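Local coordinates for protein similar to metal-dependent hydrolase (Staphylococcus aureus subsp. aureus Mu50, PDB 3ESH) that probably acts as a metal-dependent hydrolase of the metallo-beta-lactamase superfamily, its substrate unknown, at residues Met204-Trp218 and Asp223-Ile237. Sequence-based numbering, arbitrary orientation.
Sequences MGDIFPTTAHKNPLW and DDYPMQSIREKERMI
The ammonium group of Lys233 is buried among main-chain carbonyls of residues 204-218, with no carboxylate joined to it across this contact, an example of one helix side chain joining several points of an irregular loop. Lys233 leaves the helix toward the loop, and a bend at chi3 (70°) turns its tip inward. NZ donates to His213 O at 2.8 Å, in the carbonyl plane, and to Asn215 O at 3.0 Å, from well above the plane of that second carbonyl; Trp218 N, closing a type I turn, reaches Asn215 O from the opposite face. A water 2.6 Å from Lys233 NZ accepts from it and donates to Ile207 O, tying in the loop's earlier part. The carbonyls probably stabilise the positive charge. In the metallo-beta-lactamase fold this loop follows strand 199-203 and leads to helix 226-242, and it carries Asp206, which with His110 and His185 faces a possible, vacant metal site. Near that site Ser229 OG donates to Asp223 OD2 (2.6 Å) on its anti side, while Asp223 OD1 is hydrogen-bonded to Thr220 OG1 and His185 ND1, a plausible second-shell link. Farther along the helix the contact turns apolar: Ile237 CD1 sits over one face of Phe208, offset toward the rim, and CE of selenomethionine Met204 lies 3.8 Å from SE of selenomethionine Met236, the two chains running in opposite directions. Pro216 CB packs on Lys233 CB at 3.9 Å.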
loop_
_atom_site.group_PDB
_atom_site.type_symbol
_atom_site.label_atom_id
_atom_site.label_comp_id
_atom_site.label_asym_id
_atom_site.label_seq_id
_atom_site.Cartn_x
_atom_site.Cartn_y
_atom_site.Cartn_z
HETATM N N MSE A 204 19.174 18.021 -8.619
HETATM C CA MSE A 204 17.883 17.494 -8.207
HETATM C C MSE A 204 16.832 17.439 -9.318
HETATM O O MSE A 204 15.637 17.342 -9.047
HETATM C CB MSE A 204 17.379 18.277 -6.993
HETATM C CG MSE A 204 18.052 17.785 -5.739
HETATM SE SE MSE A 204 17.747 18.888 -4.247
HETATM C CE MSE A 204 15.882 18.579 -4.053
ATOM N N GLY A 205 17.288 17.470 -10.572
ATOM C CA GLY A 205 16.356 17.405 -11.683
ATOM C C GLY A 205 15.147 18.328 -11.551
ATOM O O GLY A 205 15.254 19.421 -11.011
ATOM N N ASP A 206 13.990 17.877 -12.032
ATOM C CA ASP A 206 12.791 18.703 -11.987
ATOM C C ASP A 206 12.099 18.802 -10.630
ATOM O O ASP A 206 10.951 19.220 -10.538
ATOM C CB ASP A 206 11.797 18.246 -13.057
ATOM C CG ASP A 206 12.216 18.667 -14.451
ATOM O OD1 ASP A 206 13.170 19.466 -14.569
ATOM O OD2 ASP A 206 11.596 18.213 -15.438
ATOM N N ILE A 207 12.811 18.421 -9.580
ATOM C CA ILE A 207 12.283 18.503 -8.233
ATOM C C ILE A 207 12.871 19.804 -7.639
ATOM O O ILE A 207 12.513 20.231 -6.543
ATOM C CB ILE A 207 12.657 17.217 -7.411
ATOM C CG1 ILE A 207 11.402 16.646 -6.773
ATOM C CG2 ILE A 207 13.662 17.521 -6.323
ATOM C CD1 ILE A 207 10.281 16.421 -7.747
ATOM N N PHE A 208 13.762 20.428 -8.409
ATOM C CA PHE A 208 14.403 21.698 -8.074
ATOM C C PHE A 208 14.873 22.229 -9.433
ATOM O O PHE A 208 16.069 22.365 -9.681
ATOM C CB PHE A 208 15.596 21.472 -7.141
ATOM C CG PHE A 208 16.131 22.742 -6.501
ATOM C CD1 PHE A 208 17.204 22.688 -5.612
ATOM C CD2 PHE A 208 15.561 23.987 -6.781
ATOM C CE1 PHE A 208 17.702 23.850 -5.006
ATOM C CE2 PHE A 208 16.048 25.148 -6.181
ATOM C CZ PHE A 208 17.124 25.078 -5.293
ATOM N N PRO A 209 13.920 22.537 -10.331
ATOM C CA PRO A 209 14.137 23.037 -11.694
ATOM C C PRO A 209 15.070 24.228 -11.835
ATOM O O PRO A 209 16.049 24.177 -12.578
ATOM C CB PRO A 209 12.726 23.369 -12.177
ATOM C CG PRO A 209 11.845 22.537 -11.319
ATOM C CD PRO A 209 12.497 22.644 -9.978
ATOM N N THR A 210 14.738 25.301 -11.137
ATOM C CA THR A 210 15.521 26.528 -11.175
ATOM C C THR A 210 15.725 27.056 -9.766
ATOM O O THR A 210 15.101 26.576 -8.821
ATOM C CB THR A 210 14.796 27.623 -11.984
ATOM O OG1 THR A 210 13.642 28.075 -11.259
ATOM C CG2 THR A 210 14.349 27.074 -13.322
ATOM N N THR A 211 16.590 28.053 -9.637
ATOM C CA THR A 211 16.867 28.653 -8.343
ATOM C C THR A 211 15.620 29.260 -7.724
ATOM O O THR A 211 15.555 29.463 -6.516
ATOM C CB THR A 211 17.923 29.741 -8.462
ATOM O OG1 THR A 211 17.516 30.682 -9.455
ATOM C CG2 THR A 211 19.273 29.138 -8.846
ATOM N N ALA A 212 14.618 29.539 -8.545
ATOM C CA ALA A 212 13.380 30.117 -8.037
ATOM C C ALA A 212 12.477 29.078 -7.358
ATOM O O ALA A 212 11.472 29.438 -6.749
ATOM C CB ALA A 212 12.622 30.802 -9.163
ATOM N N HIS A 213 12.838 27.799 -7.463
ATOM C CA HIS A 213 12.056 26.739 -6.849
ATOM C C HIS A 213 12.658 26.219 -5.540
ATOM O O HIS A 213 12.329 25.123 -5.089
ATOM C CB HIS A 213 11.880 25.569 -7.819
ATOM C CG HIS A 213 11.054 25.902 -9.023
ATOM N ND1 HIS A 213 11.579 26.517 -10.137
ATOM C CD2 HIS A 213 9.734 25.731 -9.270
ATOM C CE1 HIS A 213 10.616 26.710 -11.024
ATOM N NE2 HIS A 213 9.492 26.241 -10.521
ATOM N N LYS A 214 13.528 27.009 -4.926
ATOM C CA LYS A 214 14.151 26.592 -3.684
ATOM C C LYS A 214 13.152 26.334 -2.558
ATOM O O LYS A 214 13.336 25.414 -1.765
ATOM C CB LYS A 214 15.173 27.619 -3.216
ATOM C CG LYS A 214 16.011 27.096 -2.096
ATOM C CD LYS A 214 16.777 28.190 -1.399
ATOM C CE LYS A 214 17.365 27.666 -0.110
ATOM N NZ LYS A 214 17.850 28.782 0.752
ATOM N N ASN A 215 12.103 27.146 -2.467
ATOM C CA ASN A 215 11.099 26.936 -1.422
ATOM C C ASN A 215 10.456 25.568 -1.692
ATOM O O ASN A 215 9.899 25.335 -2.760
ATOM C CB ASN A 215 10.030 28.025 -1.475
ATOM C CG ASN A 215 9.033 27.923 -0.331
ATOM O OD1 ASN A 215 8.545 26.835 -0.009
ATOM N ND2 ASN A 215 8.715 29.067 0.284
ATOM N N PRO A 216 10.512 24.654 -0.717
ATOM C CA PRO A 216 9.915 23.340 -0.945
ATOM C C PRO A 216 8.462 23.375 -1.420
ATOM O O PRO A 216 8.023 22.478 -2.162
ATOM C CB PRO A 216 10.106 22.636 0.399
ATOM C CG PRO A 216 10.091 23.749 1.370
ATOM C CD PRO A 216 10.925 24.809 0.685
ATOM N N LEU A 217 7.721 24.405 -1.013
ATOM C CA LEU A 217 6.321 24.533 -1.410
ATOM C C LEU A 217 6.138 24.988 -2.862
ATOM O O LEU A 217 5.040 24.903 -3.416
ATOM C CB LEU A 217 5.599 25.506 -0.486
ATOM C CG LEU A 217 5.491 25.085 0.984
ATOM C CD1 LEU A 217 4.754 26.153 1.775
ATOM C CD2 LEU A 217 4.789 23.743 1.090
ATOM N N TRP A 218 7.208 25.472 -3.479
ATOM C CA TRP A 218 7.140 25.945 -4.852
ATOM C C TRP A 218 7.468 24.831 -5.846
ATOM O O TRP A 218 8.578 24.772 -6.371
ATOM C CB TRP A 218 8.108 27.122 -5.048
ATOM C CG TRP A 218 7.662 28.425 -4.402
ATOM C CD1 TRP A 218 7.032 28.572 -3.197
ATOM C CD2 TRP A 218 7.870 29.752 -4.908
ATOM N NE1 TRP A 218 6.837 29.906 -2.923
ATOM C CE2 TRP A 218 7.344 30.653 -3.955
ATOM C CE3 TRP A 218 8.455 30.268 -6.068
ATOM C CZ2 TRP A 218 7.384 32.033 -4.124
ATOM C CZ3 TRP A 218 8.498 31.650 -6.240
ATOM C CH2 TRP A 218 7.966 32.513 -5.268
ATOM N N ASP A 223 4.353 18.169 -11.702
ATOM C CA ASP A 223 4.620 17.114 -10.737
ATOM C C ASP A 223 3.387 16.243 -10.563
ATOM O O ASP A 223 2.332 16.731 -10.173
ATOM C CB ASP A 223 5.043 17.729 -9.395
ATOM C CG ASP A 223 6.433 18.347 -9.445
ATOM O OD1 ASP A 223 6.797 18.910 -10.491
ATOM O OD2 ASP A 223 7.165 18.284 -8.441
ATOM N N ASP A 224 3.518 14.954 -10.864
ATOM C CA ASP A 224 2.392 14.044 -10.734
ATOM C C ASP A 224 2.066 13.757 -9.275
ATOM O O ASP A 224 0.921 13.465 -8.937
ATOM C CB ASP A 224 2.657 12.751 -11.504
ATOM C CG ASP A 224 2.728 12.975 -13.010
ATOM O OD1 ASP A 224 2.177 13.992 -13.498
ATOM O OD2 ASP A 224 3.331 12.135 -13.723
ATOM N N TYR A 225 3.070 13.848 -8.407
ATOM C CA TYR A 225 2.876 13.612 -6.973
ATOM C C TYR A 225 3.529 14.731 -6.158
ATOM O O TYR A 225 4.532 14.524 -5.472
ATOM C CB TYR A 225 3.451 12.256 -6.572
ATOM C CG TYR A 225 2.899 11.120 -7.406
ATOM C CD1 TYR A 225 3.494 10.767 -8.617
ATOM C CD2 TYR A 225 1.744 10.441 -7.016
ATOM C CE1 TYR A 225 2.961 9.774 -9.425
ATOM C CE2 TYR A 225 1.200 9.447 -7.808
ATOM C CZ TYR A 225 1.816 9.114 -9.024
ATOM O OH TYR A 225 1.266 8.125 -9.832
ATOM N N PRO A 226 2.960 15.946 -6.239
ATOM C CA PRO A 226 3.484 17.108 -5.508
ATOM C C PRO A 226 3.761 16.874 -4.022
ATOM O O PRO A 226 4.703 17.446 -3.485
ATOM C CB PRO A 226 2.415 18.184 -5.752
ATOM C CG PRO A 226 1.175 17.381 -6.074
ATOM C CD PRO A 226 1.719 16.292 -6.949
HETATM N N MSE A 227 2.974 16.038 -3.352
HETATM C CA MSE A 227 3.218 15.812 -1.936
HETATM C C MSE A 227 4.578 15.118 -1.710
HETATM O O MSE A 227 5.248 15.354 -0.699
HETATM C CB MSE A 227 2.094 14.973 -1.308
HETATM C CG MSE A 227 0.725 15.612 -1.271
HETATM SE SE MSE A 227 0.675 17.332 -0.322
HETATM C CE MSE A 227 0.718 18.402 -1.817
ATOM N N GLN A 228 4.977 14.263 -2.651
ATOM C CA GLN A 228 6.251 13.565 -2.549
ATOM C C GLN A 228 7.387 14.515 -2.926
ATOM O O GLN A 228 8.493 14.401 -2.416
ATOM C CB GLN A 228 6.245 12.326 -3.463
ATOM C CG GLN A 228 7.588 11.587 -3.605
ATOM C CD GLN A 228 8.043 10.928 -2.318
ATOM O OE1 GLN A 228 7.228 10.602 -1.438
ATOM N NE2 GLN A 228 9.349 10.698 -2.204
ATOM N N SER A 229 7.098 15.448 -3.825
ATOM C CA SER A 229 8.087 16.432 -4.249
ATOM C C SER A 229 8.456 17.300 -3.057
ATOM O O SER A 229 9.618 17.538 -2.786
ATOM C CB SER A 229 7.526 17.319 -5.353
ATOM O OG SER A 229 7.386 16.582 -6.541
ATOM N N ILE A 230 7.443 17.782 -2.356
ATOM C CA ILE A 230 7.659 18.611 -1.195
ATOM C C ILE A 230 8.429 17.811 -0.135
ATOM O O ILE A 230 9.395 18.304 0.449
ATOM C CB ILE A 230 6.309 19.095 -0.636
ATOM C CG1 ILE A 230 5.626 19.965 -1.696
ATOM C CG2 ILE A 230 6.512 19.843 0.672
ATOM C CD1 ILE A 230 4.171 20.252 -1.423
ATOM N N ARG A 231 8.007 16.575 0.104
ATOM C CA ARG A 231 8.671 15.739 1.081
ATOM C C ARG A 231 10.164 15.667 0.795
ATOM O O ARG A 231 10.978 15.883 1.681
ATOM C CB ARG A 231 8.090 14.326 1.076
ATOM C CG ARG A 231 8.762 13.359 2.054
ATOM C CD ARG A 231 8.216 11.936 1.880
ATOM N NE ARG A 231 8.936 10.956 2.683
ATOM C CZ ARG A 231 8.627 10.626 3.937
ATOM N NH1 ARG A 231 7.592 11.198 4.548
ATOM N NH2 ARG A 231 9.352 9.715 4.587
ATOM N N GLU A 232 10.525 15.373 -0.447
ATOM C CA GLU A 232 11.939 15.257 -0.829
ATOM C C GLU A 232 12.689 16.582 -0.701
ATOM O O GLU A 232 13.795 16.623 -0.162
ATOM C CB GLU A 232 12.071 14.729 -2.263
ATOM C CG GLU A 232 11.496 13.352 -2.469
ATOM C CD GLU A 232 12.268 12.276 -1.725
ATOM O OE1 GLU A 232 13.453 12.047 -2.049
ATOM O OE2 GLU A 232 11.689 11.663 -0.816
ATOM N N LYS A 233 12.096 17.655 -1.207
ATOM C CA LYS A 233 12.709 18.976 -1.133
ATOM C C LYS A 233 12.881 19.426 0.316
ATOM O O LYS A 233 13.919 19.985 0.670
ATOM C CB LYS A 233 11.854 20.004 -1.891
ATOM C CG LYS A 233 11.821 19.792 -3.404
ATOM C CD LYS A 233 10.894 20.771 -4.100
ATOM C CE LYS A 233 11.444 22.173 -4.070
ATOM N NZ LYS A 233 10.490 23.107 -4.728
ATOM N N GLU A 234 11.867 19.184 1.148
ATOM C CA GLU A 234 11.927 19.575 2.557
ATOM C C GLU A 234 13.136 18.977 3.269
ATOM O O GLU A 234 13.737 19.624 4.123
ATOM C CB GLU A 234 10.651 19.153 3.292
ATOM C CG GLU A 234 10.748 19.300 4.808
ATOM C CD GLU A 234 9.516 18.789 5.549
ATOM O OE1 GLU A 234 9.152 17.614 5.352
ATOM O OE2 GLU A 234 8.919 19.560 6.332
ATOM N N ARG A 235 13.514 17.758 2.900
ATOM C CA ARG A 235 14.635 17.118 3.560
ATOM C C ARG A 235 15.984 17.228 2.851
ATOM O O ARG A 235 17.003 17.453 3.499
ATOM C CB ARG A 235 14.308 15.646 3.840
ATOM C CG ARG A 235 15.172 14.669 3.078
ATOM C CD ARG A 235 15.008 13.247 3.566
ATOM N NE ARG A 235 15.899 12.367 2.823
ATOM C CZ ARG A 235 15.726 12.020 1.553
ATOM N NH1 ARG A 235 14.674 12.473 0.877
ATOM N NH2 ARG A 235 16.619 11.244 0.950
HETATM N N MSE A 236 15.999 17.075 1.532
HETATM C CA MSE A 236 17.248 17.147 0.770
HETATM C C MSE A 236 17.944 18.502 0.806
HETATM O O MSE A 236 19.103 18.592 1.215
HETATM C CB MSE A 236 17.010 16.769 -0.691
HETATM C CG MSE A 236 16.465 15.388 -0.855
HETATM SE SE MSE A 236 16.291 15.019 -2.744
HETATM C CE MSE A 236 16.771 13.193 -2.608
ATOM N N ILE A 237 17.248 19.553 0.372
ATOM C CA ILE A 237 17.829 20.892 0.321
ATOM C C ILE A 237 18.539 21.349 1.601
ATOM O O ILE A 237 19.685 21.793 1.546
ATOM C CB ILE A 237 16.762 21.918 -0.133
ATOM C CG1 ILE A 237 16.335 21.576 -1.562
ATOM C CG2 ILE A 237 17.310 23.331 -0.083
ATOM C CD1 ILE A 237 15.233 22.453 -2.137
HETATM O O HOH W 1 10.156 22.264 -7.145
#